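PDB 5L6G: FAD linked oxidase-like protein from Myceliophthora thermophila, which oxidises the C1 hydroxyl of xylooligosaccharides and related sugars to lactones with a bicovalently bound FAD, passing the electrons to oxygen to give hydrogen peroxide. Local coordinates for residues 26-31 and 79-85; 266-271 and 283-287; 363-368 and 426-430. One frame throughout, in Å; residues are numbered along the deposited sequence.

Interaction 1. Residues 26-31 and 79-85; sequences AIDECL and CAAEVGV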
# COMPACT_ATOMS: atom_id res chain seq x y z
N ALA A 26 -5.07 13.57 -30.87
CA ALA A 26 -3.66 13.35 -31.21
C ALA A 26 -3.05 12.15 -30.45
O ALA A 26 -2.28 11.38 -31.02
CB ALA A 26 -2.87 14.62 -30.95
N ILE A 27 -3.42 11.96 -29.20
CA ILE A 27 -2.85 10.85 -28.42
C ILE A 27 -3.28 9.51 -29.04
O ILE A 27 -2.51 8.56 -29.08
CB ILE A 27 -3.23 10.91 -26.93
CG1 ILE A 27 -2.45 9.88 -26.11
CG2 ILE A 27 -4.72 10.66 -26.73
CD1 ILE A 27 -0.94 10.00 -26.19
N ASP A 28 -4.49 9.46 -29.57
CA ASP A 28 -5.03 8.22 -30.13
C ASP A 28 -4.32 7.88 -31.42
O ASP A 28 -3.93 6.74 -31.65
CB ASP A 28 -6.53 8.37 -30.37
CG ASP A 28 -7.25 8.78 -29.13
OD1 ASP A 28 -7.33 7.95 -28.20
OD2 ASP A 28 -7.71 9.95 -29.07
N GLU A 29 -4.15 8.89 -32.26
CA GLU A 29 -3.43 8.73 -33.50
C GLU A 29 -1.97 8.36 -33.26
O GLU A 29 -1.42 7.55 -33.99
CB GLU A 29 -3.51 10.02 -34.31
CG GLU A 29 -4.91 10.37 -34.76
CD GLU A 29 -5.66 9.20 -35.39
OE1 GLU A 29 -5.10 8.52 -36.29
OE2 GLU A 29 -6.82 8.95 -34.96
N CYS A 30 -1.35 8.95 -32.24
CA CYS A 30 0.05 8.62 -31.94
C CYS A 30 0.18 7.14 -31.57
O CYS A 30 1.04 6.42 -32.08
CB CYS A 30 0.58 9.46 -30.77
SG CYS A 30 2.35 9.27 -30.57
N LEU A 31 -0.70 6.69 -30.70
CA LEU A 31 -0.66 5.30 -30.24
C LEU A 31 -0.92 4.32 -31.39
O LEU A 31 -0.27 3.27 -31.47
CB LEU A 31 -1.68 5.11 -29.12
CG LEU A 31 -1.37 5.86 -27.82
CD1 LEU A 31 -2.57 5.82 -26.88
CD2 LEU A 31 -0.14 5.30 -27.11
N CYS A 79 4.53 8.71 -26.75
CA CYS A 79 3.37 9.34 -27.37
C CYS A 79 2.83 10.46 -26.50
O CYS A 79 2.56 11.56 -26.98
CB CYS A 79 2.29 8.31 -27.69
SG CYS A 79 2.53 7.60 -29.32
N ALA A 80 2.69 10.18 -25.21
CA ALA A 80 2.29 11.18 -24.23
C ALA A 80 3.23 12.35 -24.26
O ALA A 80 2.79 13.49 -24.24
CB ALA A 80 2.25 10.59 -22.84
N ALA A 81 4.53 12.08 -24.26
CA ALA A 81 5.52 13.14 -24.30
C ALA A 81 5.41 13.98 -25.58
O ALA A 81 5.44 15.20 -25.52
CB ALA A 81 6.92 12.57 -24.19
N GLU A 82 5.33 13.30 -26.72
CA GLU A 82 5.24 13.96 -28.02
C GLU A 82 3.96 14.78 -28.17
O GLU A 82 3.99 15.91 -28.66
CB GLU A 82 5.38 12.89 -29.13
CG GLU A 82 5.09 13.32 -30.56
CD GLU A 82 5.25 12.16 -31.54
OE1 GLU A 82 5.96 11.18 -31.19
OE2 GLU A 82 4.64 12.22 -32.63
N VAL A 83 2.84 14.20 -27.76
CA VAL A 83 1.52 14.82 -27.91
C VAL A 83 1.30 15.91 -26.86
O VAL A 83 0.66 16.93 -27.15
CB VAL A 83 0.44 13.72 -27.85
CG1 VAL A 83 -0.94 14.26 -27.50
CG2 VAL A 83 0.40 12.97 -29.17
N GLY A 84 1.82 15.70 -25.65
CA GLY A 84 1.77 16.71 -24.61
C GLY A 84 0.60 16.47 -23.69
O GLY A 84 -0.18 17.37 -23.41
N VAL A 85 0.48 15.23 -23.24
CA VAL A 85 -0.47 14.87 -22.21
C VAL A 85 0.32 14.13 -21.14
O VAL A 85 1.43 13.65 -21.38
CB VAL A 85 -1.66 14.02 -22.75
CG1 VAL A 85 -2.48 14.80 -23.79
CG2 VAL A 85 -1.19 12.69 -23.34

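Interaction 2. Residues 266-271 and 283-287; sequences PEEMNM and QGLYH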
# COMPACT_ATOMS: atom_id res chain seq x y z
N PRO A 266 7.05 -10.97 19.15
CA PRO A 266 8.16 -11.69 18.57
C PRO A 266 8.14 -11.61 17.05
O PRO A 266 7.11 -11.27 16.44
CB PRO A 266 7.95 -13.11 19.10
CG PRO A 266 6.47 -13.21 19.25
CD PRO A 266 6.08 -11.87 19.78
N GLU A 267 9.28 -11.91 16.44
CA GLU A 267 9.43 -11.78 14.99
C GLU A 267 8.35 -12.54 14.23
O GLU A 267 7.88 -12.05 13.21
CB GLU A 267 10.81 -12.24 14.54
CG GLU A 267 11.95 -11.35 15.02
CD GLU A 267 13.29 -11.69 14.40
OE1 GLU A 267 13.32 -12.44 13.39
OE2 GLU A 267 14.31 -11.20 14.91
N GLU A 268 7.95 -13.71 14.72
CA GLU A 268 6.98 -14.58 14.04
C GLU A 268 5.54 -14.03 14.08
O GLU A 268 4.69 -14.50 13.32
CB GLU A 268 6.95 -15.97 14.69
CG GLU A 268 8.24 -16.76 14.58
CD GLU A 268 9.29 -16.43 15.63
OE1 GLU A 268 9.08 -15.56 16.52
OE2 GLU A 268 10.34 -17.09 15.55
N MET A 269 5.28 -13.07 14.96
CA MET A 269 3.95 -12.53 15.17
C MET A 269 3.71 -11.28 14.33
O MET A 269 4.55 -10.40 14.30
CB MET A 269 3.76 -12.18 16.64
CG MET A 269 2.35 -11.77 17.03
SD MET A 269 2.17 -11.57 18.80
CE MET A 269 2.40 -13.25 19.40
N ASN A 270 2.55 -11.21 13.71
CA ASN A 270 2.17 -10.12 12.82
C ASN A 270 0.76 -9.78 13.20
O ASN A 270 -0.09 -10.68 13.22
CB ASN A 270 2.21 -10.55 11.36
CG ASN A 270 3.57 -10.97 10.92
OD1 ASN A 270 4.30 -10.18 10.33
ND2 ASN A 270 3.96 -12.22 11.24
N MET A 271 0.51 -8.53 13.56
CA MET A 271 -0.73 -8.20 14.27
C MET A 271 -1.15 -6.76 14.05
O MET A 271 -0.33 -5.92 13.76
CB MET A 271 -0.56 -8.46 15.75
CG MET A 271 -1.86 -8.54 16.54
SD MET A 271 -1.66 -9.26 18.17
CE MET A 271 -0.26 -8.32 18.81
N GLN A 283 -6.09 -8.68 15.54
CA GLN A 283 -6.10 -9.74 14.54
C GLN A 283 -4.65 -10.00 14.23
O GLN A 283 -3.91 -9.06 13.92
CB GLN A 283 -6.79 -9.28 13.25
CG GLN A 283 -8.20 -8.78 13.47
CD GLN A 283 -8.84 -8.33 12.18
OE1 GLN A 283 -8.20 -7.71 11.33
NE2 GLN A 283 -10.12 -8.60 12.05
N GLY A 284 -4.27 -11.27 14.28
CA GLY A 284 -2.90 -11.66 14.03
C GLY A 284 -2.76 -12.81 13.07
O GLY A 284 -3.73 -13.52 12.76
N LEU A 285 -1.54 -12.94 12.55
CA LEU A 285 -1.11 -14.14 11.85
C LEU A 285 0.26 -14.48 12.43
O LEU A 285 1.22 -13.71 12.31
CB LEU A 285 -1.03 -13.91 10.34
CG LEU A 285 -0.84 -15.19 9.52
CD1 LEU A 285 -2.11 -16.03 9.58
CD2 LEU A 285 -0.44 -14.93 8.09
N TYR A 286 0.33 -15.63 13.08
CA TYR A 286 1.56 -16.08 13.69
C TYR A 286 2.20 -17.09 12.77
O TYR A 286 1.56 -18.06 12.35
CB TYR A 286 1.24 -16.70 15.04
CG TYR A 286 2.46 -17.12 15.80
CD1 TYR A 286 3.22 -16.17 16.49
CD2 TYR A 286 2.85 -18.45 15.83
CE1 TYR A 286 4.35 -16.54 17.18
CE2 TYR A 286 3.99 -18.84 16.53
CZ TYR A 286 4.72 -17.88 17.20
OH TYR A 286 5.82 -18.26 17.89
N HIS A 287 3.47 -16.86 12.42
CA HIS A 287 4.18 -17.77 11.54
C HIS A 287 4.73 -18.96 12.32
O HIS A 287 5.91 -19.03 12.65
CB HIS A 287 5.29 -17.04 10.80
CG HIS A 287 4.78 -16.04 9.81
ND1 HIS A 287 5.33 -15.90 8.57
CD2 HIS A 287 3.75 -15.16 9.87
CE1 HIS A 287 4.69 -14.95 7.91
NE2 HIS A 287 3.73 -14.49 8.68
O HOH W 1 7.48 -16.45 18.62

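Interaction 3. Residues 363-368 and 426-430; sequences YWIETA and FAFLD. With XYP (beta-D-xylopyranose), chain I.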
# COMPACT_ATOMS: atom_id res chain seq x y z
N TYR A 363 -12.49 10.93 20.65
CA TYR A 363 -13.00 11.04 19.29
C TYR A 363 -13.66 9.72 18.85
O TYR A 363 -14.70 9.72 18.21
CB TYR A 363 -11.89 11.42 18.34
CG TYR A 363 -12.43 12.02 17.07
CD1 TYR A 363 -12.66 13.38 16.98
CD2 TYR A 363 -12.75 11.22 15.98
CE1 TYR A 363 -13.17 13.95 15.82
CE2 TYR A 363 -13.26 11.77 14.81
CZ TYR A 363 -13.48 13.15 14.74
OH TYR A 363 -13.96 13.72 13.57
N TRP A 364 -13.00 8.62 19.19
CA TRP A 364 -13.45 7.28 18.82
C TRP A 364 -14.83 7.04 19.40
O TRP A 364 -15.77 6.70 18.67
CB TRP A 364 -12.47 6.25 19.37
CG TRP A 364 -12.61 4.83 18.88
CD1 TRP A 364 -13.76 4.12 18.65
CD2 TRP A 364 -11.53 3.92 18.67
NE1 TRP A 364 -13.45 2.83 18.25
CE2 TRP A 364 -12.09 2.69 18.27
CE3 TRP A 364 -10.14 4.04 18.75
CZ2 TRP A 364 -11.30 1.58 17.95
CZ3 TRP A 364 -9.36 2.94 18.44
CH2 TRP A 364 -9.95 1.72 18.05
N ILE A 365 -14.95 7.27 20.70
CA ILE A 365 -16.15 6.91 21.43
C ILE A 365 -17.28 7.88 21.17
O ILE A 365 -18.40 7.47 20.95
CB ILE A 365 -15.85 6.76 22.92
CG1 ILE A 365 -14.81 5.66 23.14
CG2 ILE A 365 -17.14 6.47 23.69
CD1 ILE A 365 -15.20 4.30 22.58
N GLU A 366 -16.98 9.17 21.12
CA GLU A 366 -18.01 10.20 21.06
C GLU A 366 -18.35 10.65 19.67
O GLU A 366 -19.43 11.18 19.45
CB GLU A 366 -17.61 11.42 21.90
CG GLU A 366 -17.34 11.10 23.35
CD GLU A 366 -18.56 10.60 24.09
OE1 GLU A 366 -19.71 10.82 23.64
OE2 GLU A 366 -18.36 9.98 25.15
N THR A 367 -17.44 10.45 18.72
CA THR A 367 -17.69 10.87 17.35
C THR A 367 -17.74 9.66 16.42
O THR A 367 -18.80 9.37 15.84
CB THR A 367 -16.65 11.92 16.90
OG1 THR A 367 -16.76 13.06 17.76
CG2 THR A 367 -16.90 12.36 15.46
N ALA A 368 -16.62 8.94 16.29
CA ALA A 368 -16.55 7.83 15.33
C ALA A 368 -17.68 6.82 15.55
O ALA A 368 -18.41 6.50 14.61
CB ALA A 368 -15.20 7.13 15.38
N PHE A 426 -16.02 14.18 5.01
CA PHE A 426 -14.57 14.21 5.20
C PHE A 426 -14.17 14.71 6.58
O PHE A 426 -13.14 14.33 7.08
CB PHE A 426 -13.91 15.07 4.12
CG PHE A 426 -14.36 14.73 2.74
CD1 PHE A 426 -13.83 13.63 2.10
CD2 PHE A 426 -15.36 15.47 2.11
CE1 PHE A 426 -14.25 13.28 0.84
CE2 PHE A 426 -15.79 15.13 0.85
CZ PHE A 426 -15.24 14.03 0.22
N ALA A 427 -15.00 15.56 7.18
CA ALA A 427 -14.70 16.13 8.49
C ALA A 427 -14.53 15.03 9.54
O ALA A 427 -13.82 15.22 10.53
CB ALA A 427 -15.78 17.09 8.90
N PHE A 428 -15.18 13.90 9.33
CA PHE A 428 -15.07 12.78 10.30
C PHE A 428 -13.62 12.28 10.41
O PHE A 428 -12.98 12.41 11.45
CB PHE A 428 -16.07 11.65 9.95
CG PHE A 428 -15.74 10.32 10.58
CD1 PHE A 428 -15.28 10.25 11.89
CD2 PHE A 428 -15.92 9.14 9.87
CE1 PHE A 428 -14.95 9.01 12.46
CE2 PHE A 428 -15.61 7.91 10.44
CZ PHE A 428 -15.12 7.85 11.73
N LEU A 429 -13.08 11.69 9.36
CA LEU A 429 -11.69 11.26 9.43
C LEU A 429 -10.73 12.42 9.62
O LEU A 429 -9.70 12.26 10.28
CB LEU A 429 -11.29 10.41 8.24
CG LEU A 429 -12.05 9.10 8.14
CD1 LEU A 429 -11.48 8.27 7.00
CD2 LEU A 429 -12.05 8.31 9.46
N ASP A 430 -11.04 13.59 9.06
CA ASP A 430 -10.15 14.74 9.23
C ASP A 430 -9.99 15.11 10.70
O ASP A 430 -8.87 15.41 11.15
CB ASP A 430 -10.65 15.97 8.43
CG ASP A 430 -10.43 15.81 6.92
OD1 ASP A 430 -9.76 14.82 6.53
OD2 ASP A 430 -10.94 16.66 6.13
O1 XYP I . -11.75 13.86 -3.15
C1 XYP I . -11.30 14.75 -2.16
C2 XYP I . -12.32 15.88 -2.01
C3 XYP I . -11.87 16.79 -0.90
C4 XYP I . -11.74 15.98 0.37
C5 XYP I . -10.79 14.82 0.15
O2 XYP I . -12.48 16.62 -3.24
O3 XYP I . -12.83 17.82 -0.67
O4 XYP I . -11.27 16.85 1.40
O5 XYP I . -11.21 14.02 -0.95

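Interaction 1. Residues 26-31 and 79-85
The covalent link comes first. Cys30 SG and Cys79 SG are 2.1 Å apart, and the disulfide has a chi3 of -83°, close to the relaxed magnitude of about 90°. It joins two helices that run at 135° to each other, with their segment axes 9.4 Å apart. The disulfide thereby fixes the N-terminal helix 26-33 to the C-terminal part of helix 70-83, in the FAD-binding PCMH-type region.

Apolar side chains pack beside the bond. Ile27 sends CD1 between Cys79 and Val85: it lies 3.9 Å from Cys79 CB and 3.9 Å from Val85 CG2. Val83 faces the other helix. Val83 CG1 is 4.0 Å from Ala26 CB and 4.1 Å from Ile27 CB, while Val83 CG2 reaches Cys30 CB at 3.9 Å. Leu31 CD2 adds a contact of 3.9 Å to Cys79 CB. Beyond the pair, Ile27 rests on Ala63 of strand 63-65, and Leu31 and Ala80 both touch Leu108 of strand 108-111.

The backbones of the two segments make no hydrogen bonds to each other. Gly84 N and Val85 N both bond to Ala80 O, at 2.8 and 3.1 Å. Gly84 ends the helix with positive phi, and the chain then turns so that Val85 can face Ile27.

The contact is one disulfide with apolar packing beside it. Such cross-links are common in secreted proteins, and this one covalently limits how far the helices can separate.

Interaction 2. Residues 266-271 and 283-287
Tyr286, Glu268 and Asn270 have the most surface covered by the contact. They sit on the open end of the hairpin of strands 269-275 and 280-286, neighbours in the large antiparallel sheet.

Tyr286 forms a non-hydrogen-bonded pair with Met269. Its ring lies on the same sheet face as Met269 and Met271, with Tyr286 CD1 4.0 Å from Met269 CB. Leu293 and Ala296 of helix 290-304 also pack against this ring.

Glu268 belongs to the type I turn from Pro266 to Met269, which leads into the first strand. Glu268 CB makes an off-centre CH-pi contact with the Tyr286 ring, 4.1 Å from the centroid. A water joins the two polar ends, 2.8 Å from Glu268 OE1 and 2.6 Å from Tyr286 OH. The Glu268 backbone also takes part: His287 N donates to Glu268 O at 2.8 Å.

Asn270 is paired with Leu285. Leu285 N donates to Asn270 O at 2.8 Å, while the return bond from Asn270 N to Leu285 O is weak at 3.2 Å. Asn270 ND2 also donates to Leu285 O, at 3.3 Å, and bonds to Ser175. Next along, Met271 lies opposite Gly284, with their CA atoms 4.1 Å apart.

Gln283 OE1 bonds to Arg272, a substrate-binding residue just beyond the first segment. The backbone bonds, with the hydrogen bond from the Asn270 side-chain amide, thus hold the strands in register at the open end of the hairpin, close in sequence to Arg272.

Interaction 3. Residues 363-368 and 426-430
The helical segments 363-368 and 426-430 run nearly antiparallel, at 172°. Their segment axes are 11.2 Å apart, so side chains must span the gap. Tyr363 O accepts from Thr367 N (2.9 Å) in the usual way and from Ala368 N (2.8 Å) in a wider pi-type turn.

Tyr363 reaches across and donates from OH to Phe428 O at 2.7 Å. Phe428 points its ring back. Phe428 CD1 is 3.9 Å from Tyr363 CE2, and Phe428 CE1 is 3.5 Å from Ala368 CB; both partners lie at the ring edge. Trp375 of strand 374-381 meets the Phe428 ring edge-to-face.

Phe426 serves a different site. One face of its ring lies over a bound xylose, with Phe426 CD1 3.6 Å from XYP C4, and Arg56 bonds to the same sugar. Asp430 forms a salt bridge with Lys345.

At this axis distance the joint rests largely on the long side chains of Tyr363 and Phe428. Tyr363 OH meets a main-chain carbonyl, so the polar link needs no side-chain partner on helix 426-437.

How the interactions relate
The three contacts follow one another along the chain, and none nests in or crosses another. Interaction 1 comes first and closes a loop of 47 residues, tying the N-terminal helix to helix 70-83 in the FAD-binding region. Interaction 2 closes the short hairpin of two neighbouring strands in the eight-stranded sheet. Interaction 3 closes 57 residues that include strands 374-381 and 409-417 of that same sheet, joining helices whose side chains rest on it. Interactions 2 and 3 are therefore related through the sheet, although their nearest atoms are about 11 Å apart. Interaction 1 stands apart, its centre about 49 Å from that of interaction 2.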